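Local structure of Rev protein (Borrelia burgdorferi, 5EQZ) at residues S18-E21 and D22-L26; N66-Q69 and D70-A74; A82-T85 and I86-T90; K92-D95 and I96-R99. The protein is of unknown function but folds as an elongated bundle of helices, is encoded on a plasmid and is probably a lipoprotein of the spirochaete. All coordinates share one frame; numbering follows the deposited sequence. Where two conformers were deposited one is given.

How the contacts relate
All four are local contacts in one elongated bundle; three run along helices, contact 4 joins a loop to the first turn of a helix, and their chemistry follows their place. Contacts 1 and 3 are partly buried and sit where helices 10-24 and 55-88 run out; contact 2 is a surface contact in the body of helix 55-88, and contact 4, also at the surface, opens helix 95-107. Contacts 2 and 3 thus share a helix, with centres about 24 Å apart. Lysines join the pairs that touch: Lys71 of contact 2 reaches contact 1, and Lys92 of contact 4 reaches contact 3. Backbone bonding is regular in contact 2, weakens at the endings in contacts 1 and 3, and begins at the N-cap in contact 4.

Contact 1: residues S18-E21 and D22-L26; sequences SLME and DVLAL
The carboxylate of Asp22 turns one face back to Ser18, whose carbonyl O stands over it, 3.7 Å from Asp22 CG. On that same side, tilted out of the carboxylate plane, a water donates a hydrogen bond of 2.7 Å to Asp22 OD2. Its further link to Ser18 OG is doubtful, being very short and resting on one of two serine conformers. Leu24 CD1 lies to one side of the plane of the second flat group, the Glu21 carboxylate, beyond its OE1 rim and 4.2 Å from Glu21 OE1. Leu24 is shared, for the same CD1 also meets Met20 CG. With Met20 CG anti to the backbone N (chi1 175°) and the chain bent at the next two torsions, the thioether lies against the leucine branch point, Met20 SD being 4.0 Å from Leu24 CG. Met20 and Leu24 both also touch Ser67 of helix 55-88, while Leu19 packs on Leu64 of that helix and on Ile42 of helix 32-48.

Beneath the side chains the backbone shows a helix coming to its end. Leu24 N binds Met20 O at 2.8 Å, but the next bond, from Ala25 N to Glu21 O, is weak, 3.3 Å long and bent to 127°. Shorter-range bonds take over, with Leu26 N reaching Val23 O at 3.1 Å. The carbonyl oxygens of Leu24 and Leu26 then accept Lys71 NZ. This ammonium thus meets carbonyls in and just past the C-terminal turn, where its charge would probably suit the negative end of the helix dipole, and ties helix 10-24 to helix 55-88 in the helical bundle.

Contact 2: residues N66-Q69 and D70-A74; sequences NSFQ and DKLAA
In the body of helix 55-88, within a predicted coiled coil, Phe68 and Leu72 meet one turn apart as the simplest i to i+4 pair. Leu72 CD2 comes to 4.1 Å from Phe68 CE2 and approaches the ring obliquely. Leu72 CG stands anti to its own backbone N (chi1 -179°), and that choice brings CD2 alongside both the ring and the amide of Gln69. The glutamine and leucine chains run side by side and point the same way, with Gln69 OE1 4.1 Å from Leu72 CD2. A bend at the second torsion of Gln69 folds its amide back, placing NE2 at the edge of the Phe68 ring and in its plane.

Such a helix has two characters round its circumference. The buried one belongs to Phe68, which packs among Phe35, Tyr38 and Ile42 of helix 32-48 and Val23 of helix 10-24. Exposed Asp70 represents the other: its carboxylate lies with one face above Asn66 O, Asp70 CG being 3.3 Å from that oxygen. Asp70 OD2 is equally near, but as two acceptors these oxygens form no hydrogen bond.

Four regular backbone bonds join the two segments, the shortest from Leu72 N to Phe68 O at 2.8 Å. Lys71 lays CG 3.4 Å from Ser67 O, then bends at chi2 (-64°) and leads away from the helix, its polar end held by Leu26 O in the loop after helix 10-24.

Contact 3: residues A82-T85 and I86-T90; sequences AKNT and IENIT
Lys83 and Glu87 pass each other at a slant, and it is the lysine's methylene chain that meets the acid: Lys83 CE lies 3.4 Å from Glu87 OE2. The charged atoms stay further apart, Lys83 NZ being 4.3 Å from Glu87 OE2, beyond a salt bridge though probably still attractive. An extended chain (chi1 170°) carries the lysine's CG and CE past the carboxylate, and a bend at chi4 turns NZ away to its salt bridge with Asp135 of helix 122-142.

Asn84 and Asn88 also slant across one another, with their amide planes 73° apart. Asn88 OD1 stands 3.7 Å from Asn84 ND2 and equally far from Asn84 OD1, so the amides are in van der Waals contact, too far apart to mark a hydrogen bond.

The backbone records the approaching end of the helix. Glu87 N binds Lys83 O at 2.9 Å with a nearly straight N-H (165°), whereas Thr85 O receives two weak bonds, from Asn88 N and from Ile89 N. Thr85 OG1 turns back to Ala81 O. Within this turn Ile86 packs on Ala130 of helix 122-142 and Glu104 of helix 95-107, while Ile89, just after it, rests on Ile101 of the latter.

Contact 4: residues K92-D95 and I96-R99; sequences KDQD and ISKR
Arg99 overlaps Asp95 with one face of its guanidinium, which lies above Asp95 CB, 4.0 Å from Arg99 NH2. Asp95 O is beneath the same face, offset toward the rim. A bend at chi3 (-85°) folds the arginine back over the turn. The opposite charges remain apart: Asp95 OD2 is 4.5 Å from Arg99 NH1 and well out of the guanidinium plane, so any attraction is through space.

Gln94 occupies the N-cap of helix 95-107, and the first turn is closed by Lys98 N to Gln94 O at 2.9 Å, then by Arg99 N to Asp95 O at 3.1 Å with an N-H angle of 171°. Ser97 packs against the incoming loop, its CB 3.6 Å from Lys92 O, and its hydroxyl bonds Asp91 O.

Lys98 runs extended past the N-cap, bringing CE to 3.4 Å from Asp93 O. A water gathers the polar groups there: it accepts from Lys98 NZ at 3.0 Å and donates to Asp93 O at 3.0 Å, while its link to Asp95 OD1 is very short and so less certain. Lys98 NZ has a further partner in Leu115 O, and Asp93 OD2 accepts from Gly123 N at the start of helix 122-142.

Contact 1: residues S18-E21 and D22-L26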
loop_
_atom_site.group_PDB
_atom_site.type_symbol
_atom_site.label_atom_id
_atom_site.label_comp_id
_atom_site.label_asym_id
_atom_site.label_seq_id
_atom_site.Cartn_x
_atom_site.Cartn_y
_atom_site.Cartn_z
ATOM N N SER A 18 -17.330 -8.015 5.085
ATOM C CA SER A 18 -16.073 -8.729 5.307
ATOM C C SER A 18 -14.936 -8.065 4.545
ATOM O O SER A 18 -13.847 -7.853 5.092
ATOM C CB SER A 18 -16.226 -10.190 4.887
ATOM O OG SER A 18 -15.018 -10.909 5.082
ATOM N N LEU A 19 -15.170 -7.725 3.280
ATOM C CA LEU A 19 -14.143 -7.042 2.504
ATOM C C LEU A 19 -13.847 -5.663 3.081
ATOM O O LEU A 19 -12.682 -5.235 3.105
ATOM C CB LEU A 19 -14.580 -6.959 1.042
ATOM C CG LEU A 19 -13.567 -6.489 0.006
ATOM C CD1 LEU A 19 -12.242 -7.240 0.160
ATOM C CD2 LEU A 19 -14.151 -6.705 -1.399
ATOM N N MET A 20 -14.878 -4.964 3.576
ATOM C CA MET A 20 -14.669 -3.659 4.194
ATOM C C MET A 20 -13.741 -3.776 5.412
ATOM O O MET A 20 -12.823 -2.966 5.591
ATOM C CB MET A 20 -16.013 -3.041 4.618
ATOM C CG MET A 20 -15.833 -1.711 5.394
ATOM S SD MET A 20 -15.169 -0.352 4.391
ATOM C CE MET A 20 -16.614 0.514 3.920
ATOM N N GLU A 21 -13.964 -4.786 6.262
ATOM C CA GLU A 21 -13.125 -4.932 7.452
ATOM C C GLU A 21 -11.670 -5.194 7.069
ATOM O O GLU A 21 -10.750 -4.667 7.709
ATOM C CB GLU A 21 -13.635 -6.054 8.363
ATOM C CG GLU A 21 -15.073 -5.861 8.932
ATOM C CD GLU A 21 -15.225 -4.618 9.794
ATOM O OE1 GLU A 21 -14.213 -3.972 10.151
ATOM O OE2 GLU A 21 -16.378 -4.243 10.117
ATOM N N ASP A 22 -11.451 -5.978 6.010
ATOM C CA ASP A 22 -10.091 -6.220 5.522
ATOM C C ASP A 22 -9.474 -4.940 4.970
ATOM O O ASP A 22 -8.301 -4.649 5.238
ATOM C CB ASP A 22 -10.094 -7.311 4.448
ATOM C CG ASP A 22 -10.289 -8.708 5.011
ATOM O OD1 ASP A 22 -9.897 -8.971 6.161
ATOM O OD2 ASP A 22 -10.804 -9.564 4.265
ATOM N N VAL A 23 -10.247 -4.162 4.195
ATOM C CA VAL A 23 -9.750 -2.909 3.625
ATOM C C VAL A 23 -9.396 -1.920 4.727
ATOM O O VAL A 23 -8.369 -1.226 4.656
ATOM C CB VAL A 23 -10.788 -2.326 2.647
ATOM C CG1 VAL A 23 -10.512 -0.846 2.333
ATOM C CG2 VAL A 23 -10.818 -3.153 1.375
ATOM N N LEU A 24 -10.207 -1.865 5.784
ATOM C CA LEU A 24 -9.936 -0.936 6.875
ATOM C C LEU A 24 -8.674 -1.300 7.652
ATOM O O LEU A 24 -8.138 -0.439 8.355
ATOM C CB LEU A 24 -11.133 -0.877 7.831
ATOM C CG LEU A 24 -12.400 -0.228 7.267
ATOM C CD1 LEU A 24 -13.524 -0.312 8.297
ATOM C CD2 LEU A 24 -12.148 1.216 6.837
ATOM N N ALA A 25 -8.196 -2.538 7.539
ATOM C CA ALA A 25 -6.961 -2.978 8.197
ATOM C C ALA A 25 -5.710 -2.737 7.361
ATOM O O ALA A 25 -4.594 -2.988 7.856
ATOM C CB ALA A 25 -7.041 -4.468 8.545
ATOM N N LEU A 26 -5.866 -2.279 6.122
ATOM C CA LEU A 26 -4.722 -1.883 5.309
ATOM C C LEU A 26 -3.948 -0.777 6.019
ATOM O O LEU A 26 -4.535 0.142 6.606
ATOM C CB LEU A 26 -5.195 -1.393 3.939
ATOM C CG LEU A 26 -5.661 -2.439 2.925
ATOM C CD1 LEU A 26 -6.377 -1.762 1.742
ATOM C CD2 LEU A 26 -4.518 -3.308 2.443
HETATM O O HOH W 1 -13.189 -10.697 3.510
#

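Contact 2: residues N66-Q69 and D70-A74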
loop_
_atom_site.group_PDB
_atom_site.type_symbol
_atom_site.label_atom_id
_atom_site.label_comp_id
_atom_site.label_asym_id
_atom_site.label_seq_id
_atom_site.Cartn_x
_atom_site.Cartn_y
_atom_site.Cartn_z
ATOM N N ASN A 66 -14.829 4.012 -1.316
ATOM C CA ASN A 66 -14.241 5.224 -0.748
ATOM C C ASN A 66 -13.125 4.883 0.236
ATOM O O ASN A 66 -12.047 5.500 0.213
ATOM C CB ASN A 66 -15.304 6.072 -0.058
ATOM C CG ASN A 66 -16.258 6.728 -1.040
ATOM O OD1 ASN A 66 -15.968 6.843 -2.229
ATOM N ND2 ASN A 66 -17.401 7.178 -0.535
ATOM N N SER A 67 -13.370 3.906 1.115
ATOM C CA SER A 67 -12.350 3.539 2.102
ATOM C C SER A 67 -11.113 2.975 1.430
ATOM O O SER A 67 -9.984 3.275 1.843
ATOM C CB SER A 67 -12.914 2.523 3.097
ATOM O OG SER A 67 -13.837 3.152 3.976
ATOM N N PHE A 68 -11.293 2.165 0.388
ATOM C CA PHE A 68 -10.125 1.629 -0.305
ATOM C C PHE A 68 -9.315 2.743 -0.950
ATOM O O PHE A 68 -8.085 2.774 -0.842
ATOM C CB PHE A 68 -10.525 0.614 -1.366
ATOM C CG PHE A 68 -9.344 0.088 -2.132
ATOM C CD1 PHE A 68 -8.563 -0.923 -1.591
ATOM C CD2 PHE A 68 -8.987 0.633 -3.352
ATOM C CE1 PHE A 68 -7.443 -1.394 -2.272
ATOM C CE2 PHE A 68 -7.860 0.170 -4.036
ATOM C CZ PHE A 68 -7.097 -0.852 -3.494
ATOM N N GLN A 69 -9.982 3.660 -1.650
ATOM C CA GLN A 69 -9.244 4.748 -2.278
ATOM C C GLN A 69 -8.491 5.578 -1.245
ATOM O O GLN A 69 -7.390 6.074 -1.524
ATOM C CB GLN A 69 -10.198 5.614 -3.102
ATOM C CG GLN A 69 -10.660 4.944 -4.403
ATOM C CD GLN A 69 -9.503 4.584 -5.346
ATOM O OE1 GLN A 69 -8.550 5.353 -5.516
ATOM N NE2 GLN A 69 -9.589 3.403 -5.959
ATOM N N ASP A 70 -9.038 5.719 -0.038
ATOM C CA ASP A 70 -8.329 6.491 0.978
ATOM C C ASP A 70 -7.130 5.724 1.523
ATOM O O ASP A 70 -6.077 6.321 1.797
ATOM C CB ASP A 70 -9.277 6.871 2.104
ATOM C CG ASP A 70 -10.333 7.866 1.661
ATOM O OD1 ASP A 70 -10.137 8.575 0.642
ATOM O OD2 ASP A 70 -11.365 7.940 2.342
ATOM N N LYS A 71 -7.266 4.406 1.687
ATOM C CA LYS A 71 -6.110 3.587 2.054
ATOM C C LYS A 71 -5.060 3.606 0.950
ATOM O O LYS A 71 -3.855 3.665 1.231
ATOM C CB LYS A 71 -6.540 2.151 2.349
ATOM C CG LYS A 71 -7.379 2.021 3.616
ATOM C CD LYS A 71 -6.590 2.409 4.862
ATOM C CE LYS A 71 -7.490 2.500 6.096
ATOM N NZ LYS A 71 -6.737 2.215 7.343
ATOM N N LEU A 72 -5.491 3.574 -0.314
ATOM C CA LEU A 72 -4.520 3.634 -1.407
ATOM C C LEU A 72 -3.800 4.979 -1.455
ATOM O O LEU A 72 -2.575 5.027 -1.645
ATOM C CB LEU A 72 -5.209 3.335 -2.734
ATOM C CG LEU A 72 -4.293 3.340 -3.951
ATOM C CD1 LEU A 72 -3.191 2.300 -3.772
ATOM C CD2 LEU A 72 -5.138 3.043 -5.198
ATOM N N ALA A 73 -4.537 6.083 -1.308
ATOM C CA ALA A 73 -3.896 7.400 -1.286
ATOM C C ALA A 73 -2.847 7.496 -0.178
ATOM O O ALA A 73 -1.757 8.055 -0.381
ATOM C CB ALA A 73 -4.953 8.491 -1.118
ATOM N N ALA A 74 -3.154 6.961 1.002
ATOM C CA ALA A 74 -2.178 6.999 2.089
ATOM C C ALA A 74 -0.946 6.163 1.763
ATOM O O ALA A 74 0.188 6.594 2.022
ATOM C CB ALA A 74 -2.820 6.517 3.387
#

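Contact 3: residues A82-T85 and I86-T90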
loop_
_atom_site.group_PDB
_atom_site.type_symbol
_atom_site.label_atom_id
_atom_site.label_comp_id
_atom_site.label_asym_id
_atom_site.label_seq_id
_atom_site.Cartn_x
_atom_site.Cartn_y
_atom_site.Cartn_z
ATOM N N ALA A 82 8.801 8.217 1.611
ATOM C CA ALA A 82 9.990 7.429 1.936
ATOM C C ALA A 82 11.035 7.529 0.827
ATOM O O ALA A 82 12.243 7.641 1.101
ATOM C CB ALA A 82 9.600 5.967 2.186
ATOM N N LYS A 83 10.587 7.500 -0.434
ATOM C CA LYS A 83 11.505 7.600 -1.566
ATOM C C LYS A 83 12.247 8.927 -1.540
ATOM O O LYS A 83 13.479 8.976 -1.675
ATOM C CB LYS A 83 10.731 7.460 -2.879
ATOM C CG LYS A 83 11.569 7.782 -4.124
ATOM C CD LYS A 83 10.680 7.885 -5.363
ATOM C CE LYS A 83 11.491 8.271 -6.582
ATOM N NZ LYS A 83 11.143 7.443 -7.767
ATOM N N ASN A 84 11.505 10.019 -1.360
ATOM C CA ASN A 84 12.116 11.340 -1.334
ATOM C C ASN A 84 13.142 11.445 -0.210
ATOM O O ASN A 84 14.286 11.870 -0.429
ATOM C CB ASN A 84 11.020 12.392 -1.184
ATOM C CG ASN A 84 11.569 13.789 -1.199
ATOM O OD1 ASN A 84 11.977 14.292 -2.247
ATOM N ND2 ASN A 84 11.594 14.429 -0.036
ATOM N N THR A 85 12.747 11.059 1.006
ATOM C CA THR A 85 13.659 11.083 2.147
ATOM C C THR A 85 14.927 10.289 1.874
ATOM O O THR A 85 16.035 10.779 2.107
ATOM C CB THR A 85 12.957 10.528 3.386
ATOM O OG1 THR A 85 11.839 11.368 3.702
ATOM C CG2 THR A 85 13.919 10.491 4.565
ATOM N N ILE A 86 14.787 9.050 1.395
ATOM C CA ILE A 86 15.969 8.217 1.153
ATOM C C ILE A 86 16.878 8.873 0.128
ATOM O O ILE A 86 18.103 8.925 0.302
ATOM C CB ILE A 86 15.548 6.805 0.704
ATOM C CG1 ILE A 86 14.888 6.042 1.861
ATOM C CG2 ILE A 86 16.722 6.044 0.119
ATOM C CD1 ILE A 86 14.243 4.730 1.431
ATOM N N GLU A 87 16.296 9.400 -0.952
ATOM C CA GLU A 87 17.109 10.056 -1.975
ATOM C C GLU A 87 17.876 11.243 -1.421
ATOM O O GLU A 87 19.014 11.497 -1.837
ATOM C CB GLU A 87 16.230 10.510 -3.138
ATOM C CG GLU A 87 15.747 9.392 -4.028
ATOM C CD GLU A 87 14.839 9.895 -5.121
ATOM O OE1 GLU A 87 14.251 10.987 -4.951
ATOM O OE2 GLU A 87 14.722 9.201 -6.152
ATOM N N ASN A 88 17.285 11.980 -0.484
ATOM C CA ASN A 88 17.884 13.216 0.004
ATOM C C ASN A 88 18.855 13.025 1.163
ATOM O O ASN A 88 19.445 14.011 1.617
ATOM C CB ASN A 88 16.797 14.200 0.417
ATOM C CG ASN A 88 16.041 14.754 -0.768
ATOM O OD1 ASN A 88 15.105 15.530 -0.605
ATOM N ND2 ASN A 88 16.451 14.376 -1.967
ATOM N N ILE A 89 19.031 11.804 1.669
ATOM C CA ILE A 89 20.065 11.573 2.672
ATOM C C ILE A 89 21.427 11.854 2.050
ATOM O O ILE A 89 21.721 11.418 0.931
ATOM C CB ILE A 89 19.972 10.144 3.227
ATOM C CG1 ILE A 89 18.670 9.960 4.016
ATOM C CG2 ILE A 89 21.194 9.834 4.089
ATOM C CD1 ILE A 89 18.396 8.535 4.417
ATOM N N THR A 90 22.262 12.593 2.770
ATOM C CA THR A 90 23.481 13.165 2.177
ATOM C C THR A 90 24.712 12.276 2.348
ATOM O O THR A 90 25.294 11.810 1.364
ATOM C CB THR A 90 23.722 14.551 2.772
ATOM O OG1 THR A 90 23.370 14.531 4.162
ATOM C CG2 THR A 90 22.873 15.568 2.058
#

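Contact 4: residues K92-D95 and I96-R99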
loop_
_atom_site.group_PDB
_atom_site.type_symbol
_atom_site.label_atom_id
_atom_site.label_comp_id
_atom_site.label_asym_id
_atom_site.label_seq_id
_atom_site.Cartn_x
_atom_site.Cartn_y
_atom_site.Cartn_z
ATOM N N LYS A 92 25.470 9.182 2.920
ATOM C CA LYS A 92 24.731 7.923 2.961
ATOM C C LYS A 92 25.559 6.768 3.508
ATOM O O LYS A 92 24.982 5.758 3.924
ATOM C CB LYS A 92 24.211 7.562 1.567
ATOM C CG LYS A 92 23.105 8.469 1.041
ATOM C CD LYS A 92 22.545 7.917 -0.263
ATOM C CE LYS A 92 21.240 8.599 -0.690
ATOM N NZ LYS A 92 21.341 10.077 -0.760
ATOM N N ASP A 93 26.888 6.876 3.531
ATOM C CA ASP A 93 27.656 5.758 4.054
ATOM C C ASP A 93 27.856 5.824 5.559
ATOM O O ASP A 93 28.382 4.871 6.134
ATOM C CB ASP A 93 29.003 5.642 3.345
ATOM C CG ASP A 93 28.849 5.408 1.863
ATOM O OD1 ASP A 93 29.085 6.357 1.089
ATOM O OD2 ASP A 93 28.438 4.291 1.480
ATOM N N GLN A 94 27.431 6.899 6.216
ATOM C CA GLN A 94 27.480 6.927 7.671
ATOM C C GLN A 94 26.544 5.873 8.254
ATOM O O GLN A 94 25.463 5.605 7.712
ATOM C CB GLN A 94 27.089 8.303 8.210
ATOM C CG GLN A 94 27.969 9.453 7.724
ATOM C CD GLN A 94 29.439 9.259 8.075
ATOM O OE1 GLN A 94 29.809 9.295 9.241
ATOM N NE2 GLN A 94 30.281 9.066 7.066
ATOM N N ASP A 95 26.966 5.286 9.378
ATOM C CA ASP A 95 26.126 4.324 10.095
ATOM C C ASP A 95 24.709 4.848 10.266
ATOM O O ASP A 95 23.732 4.134 9.993
ATOM C CB ASP A 95 26.722 4.004 11.472
ATOM C CG ASP A 95 27.874 3.007 11.414
ATOM O OD1 ASP A 95 28.273 2.606 10.299
ATOM O OD2 ASP A 95 28.382 2.634 12.502
ATOM N N ILE A 96 24.577 6.100 10.726
ATOM C CA ILE A 96 23.250 6.660 10.989
ATOM C C ILE A 96 22.429 6.737 9.704
ATOM O O ILE A 96 21.221 6.457 9.702
ATOM C CB ILE A 96 23.381 8.039 11.660
ATOM C CG1 ILE A 96 24.134 7.915 12.987
ATOM C CG2 ILE A 96 22.024 8.655 11.893
ATOM C CD1 ILE A 96 24.522 9.261 13.606
ATOM N N SER A 97 23.068 7.115 8.592
ATOM C CA SER A 97 22.362 7.214 7.315
ATOM C C SER A 97 21.902 5.849 6.815
ATOM O O SER A 97 20.808 5.727 6.251
ATOM C CB SER A 97 23.259 7.889 6.278
ATOM O OG SER A 97 23.661 9.186 6.693
ATOM N N LYS A 98 22.729 4.814 6.996
ATOM C CA LYS A 98 22.350 3.464 6.584
ATOM C C LYS A 98 21.134 2.961 7.351
ATOM O O LYS A 98 20.193 2.408 6.756
ATOM C CB LYS A 98 23.524 2.507 6.771
ATOM C CG LYS A 98 24.656 2.670 5.777
ATOM C CD LYS A 98 25.748 1.665 6.160
ATOM C CE LYS A 98 27.001 1.839 5.368
ATOM N NZ LYS A 98 28.029 0.879 5.868
ATOM N N ARG A 99 21.134 3.132 8.677
ATOM C CA ARG A 99 19.968 2.716 9.456
ATOM C C ARG A 99 18.731 3.513 9.064
ATOM O O ARG A 99 17.613 2.975 9.063
ATOM C CB ARG A 99 20.233 2.853 10.954
ATOM C CG ARG A 99 21.385 1.995 11.450
ATOM C CD ARG A 99 21.479 1.950 12.972
ATOM N NE ARG A 99 22.220 3.077 13.526
ATOM C CZ ARG A 99 23.481 2.992 13.943
ATOM N NH1 ARG A 99 24.134 1.838 13.862
ATOM N NH2 ARG A 99 24.097 4.055 14.434
HETATM O O HOH W 2 29.164 2.643 8.016
#